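PDB 2ESR: methyltransferase from Streptococcus pyogenes, which probably transfers a methyl group from S-adenosylmethionine to a substrate not yet identified. Local coordinates for residues L36-G41 against V104-P109. Residues are numbered along the deposited sequence; the frame is centred on the assembly and turned at random.
Sequences LDLFAG and VFLDPP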
loop_
_atom_site.group_PDB
_atom_site.type_symbol
_atom_site.label_atom_id
_atom_site.label_comp_id
_atom_site.label_asym_id
_atom_site.label_seq_id
_atom_site.Cartn_x
_atom_site.Cartn_y
_atom_site.Cartn_z
ATOM N N LEU A 36 -6.988 7.100 0.345
ATOM C CA LEU A 36 -6.280 7.021 1.619
ATOM C C LEU A 36 -7.363 7.063 2.692
ATOM O O LEU A 36 -8.143 8.011 2.752
ATOM C CB LEU A 36 -5.318 8.198 1.814
ATOM C CG LEU A 36 -4.671 8.276 3.210
ATOM C CD1 LEU A 36 -3.858 7.019 3.485
ATOM C CD2 LEU A 36 -3.778 9.498 3.295
ATOM N N ASP A 37 -7.421 6.029 3.523
ATOM C CA ASP A 37 -8.413 5.965 4.586
ATOM C C ASP A 37 -7.661 5.938 5.911
ATOM O O ASP A 37 -7.179 4.887 6.341
ATOM C CB ASP A 37 -9.262 4.699 4.439
ATOM C CG ASP A 37 -10.543 4.747 5.255
ATOM O OD1 ASP A 37 -10.608 5.522 6.233
ATOM O OD2 ASP A 37 -11.486 3.994 4.918
ATOM N N LEU A 38 -7.550 7.101 6.542
ATOM C CA LEU A 38 -6.863 7.225 7.815
ATOM C C LEU A 38 -7.903 6.987 8.909
ATOM O O LEU A 38 -9.064 7.368 8.758
ATOM C CB LEU A 38 -6.247 8.623 7.941
ATOM C CG LEU A 38 -5.169 8.942 6.900
ATOM C CD1 LEU A 38 -4.690 10.382 7.075
ATOM C CD2 LEU A 38 -4.003 7.974 7.058
ATOM N N PHE A 39 -7.481 6.370 10.006
ATOM C CA PHE A 39 -8.391 6.041 11.101
ATOM C C PHE A 39 -9.500 5.237 10.421
ATOM O O PHE A 39 -10.686 5.482 10.630
ATOM C CB PHE A 39 -8.971 7.313 11.734
ATOM C CG PHE A 39 -7.949 8.398 11.978
ATOM C CD1 PHE A 39 -7.754 9.410 11.040
ATOM C CD2 PHE A 39 -7.180 8.402 13.138
ATOM C CE1 PHE A 39 -6.805 10.411 11.255
ATOM C CE2 PHE A 39 -6.228 9.399 13.363
ATOM C CZ PHE A 39 -6.042 10.405 12.418
ATOM N N ALA A 40 -9.083 4.268 9.612
ATOM C CA ALA A 40 -9.976 3.439 8.807
ATOM C C ALA A 40 -11.140 2.694 9.457
ATOM O O ALA A 40 -12.147 2.437 8.792
ATOM C CB ALA A 40 -9.147 2.463 7.989
ATOM N N GLY A 41 -11.014 2.335 10.729
ATOM C CA GLY A 41 -12.092 1.617 11.390
ATOM C C GLY A 41 -12.328 0.258 10.756
ATOM O O GLY A 41 -11.446 -0.598 10.785
ATOM N N VAL A 104 -9.431 11.070 0.155
ATOM C CA VAL A 104 -8.989 10.791 1.506
ATOM C C VAL A 104 -10.190 10.775 2.440
ATOM O O VAL A 104 -11.017 11.678 2.403
ATOM C CB VAL A 104 -7.989 11.879 1.980
ATOM C CG1 VAL A 104 -7.530 11.595 3.403
ATOM C CG2 VAL A 104 -6.788 11.925 1.036
ATOM N N PHE A 105 -10.290 9.733 3.255
ATOM C CA PHE A 105 -11.375 9.632 4.220
ATOM C C PHE A 105 -10.803 9.847 5.611
ATOM O O PHE A 105 -9.813 9.211 5.982
ATOM C CB PHE A 105 -12.045 8.259 4.143
ATOM C CG PHE A 105 -12.879 8.062 2.906
ATOM C CD1 PHE A 105 -14.029 8.809 2.709
ATOM C CD2 PHE A 105 -12.492 7.155 1.926
ATOM C CE1 PHE A 105 -14.789 8.659 1.541
ATOM C CE2 PHE A 105 -13.243 6.994 0.756
ATOM C CZ PHE A 105 -14.394 7.750 0.564
ATOM N N LEU A 106 -11.429 10.742 6.375
ATOM C CA LEU A 106 -10.973 11.050 7.730
ATOM C C LEU A 106 -12.128 11.024 8.719
ATOM O O LEU A 106 -13.086 11.786 8.591
ATOM C CB LEU A 106 -10.335 12.444 7.793
ATOM C CG LEU A 106 -9.162 12.811 6.886
ATOM C CD1 LEU A 106 -8.716 14.235 7.228
ATOM C CD2 LEU A 106 -7.999 11.836 7.079
ATOM N N ASP A 107 -12.031 10.138 9.702
ATOM C CA ASP A 107 -13.041 10.025 10.760
ATOM C C ASP A 107 -12.230 9.635 11.988
ATOM O O ASP A 107 -12.231 8.478 12.411
ATOM C CB ASP A 107 -14.072 8.941 10.434
ATOM C CG ASP A 107 -15.187 8.876 11.470
ATOM O OD1 ASP A 107 -16.209 8.200 11.223
ATOM O OD2 ASP A 107 -15.030 9.502 12.540
ATOM N N PRO A 108 -11.522 10.608 12.579
ATOM C CA PRO A 108 -10.689 10.359 13.749
ATOM C C PRO A 108 -11.268 10.754 15.095
ATOM O O PRO A 108 -12.337 11.361 15.179
ATOM C CB PRO A 108 -9.452 11.180 13.435
ATOM C CG PRO A 108 -10.075 12.447 12.879
ATOM C CD PRO A 108 -11.281 11.968 12.055
ATOM N N PRO A 109 -10.563 10.381 16.173
ATOM C CA PRO A 109 -10.969 10.705 17.541
ATOM C C PRO A 109 -10.566 12.176 17.651
ATOM O O PRO A 109 -9.726 12.637 16.867
ATOM C CB PRO A 109 -10.093 9.785 18.386
ATOM C CG PRO A 109 -8.864 9.651 17.562
ATOM C CD PRO A 109 -9.430 9.441 16.181
#
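With CG anti to its carbonyl carbon (chi1 -45°) and a backbone of positive phi, Phe39 turns one face of its ring to Pro108 CB. Pro108 CB stands above the middle of the aromatic face, 3.3 Å from the centroid of the Phe39 ring, a CH-pi contact lying almost on the ring normal. Pro109 extends this patch less closely, its CD 3.9 Å from Phe39 CD2, while Phe39 CB rests 3.5 Å from Asp107 O. Leu38 and Leu106 share a similar first torsion and run side by side in the same direction; their methyls meet at 3.6 Å between Leu38 CD1 and Leu106 CD2. On the other face of the sheet, Asp37 turns OD1 to within 3.7 Å of Phe105 CB, its carboxylate plane inclined 54° to the Phe105 ring.

Two backbone bonds join these parallel strands: Phe105 N to Leu36 O at 2.8 Å, and the more bent one from Leu38 N to Phe105 O at 3.1 Å. Leu36 O also receives a CA-H...O contact from Val104, so the amide and the CA-H converge on one carbonyl. Past Leu38 the two segments stay in touch through the packing of Phe39 on the prolines.

The pair occupies the middle of a Rossmann-like sheet, and the Asp107-Pro108-Pro109 sequence after strand 101-106 is consistent with the start of the (D/N/S)PP(Y/F/W) motif of many amino-methyltransferases. Strands 56-60 and 132-139 flank it, helix 111-124 packs against Leu38, Leu106 and Pro108, and helix 44-51 lies over Asp37 and Phe105.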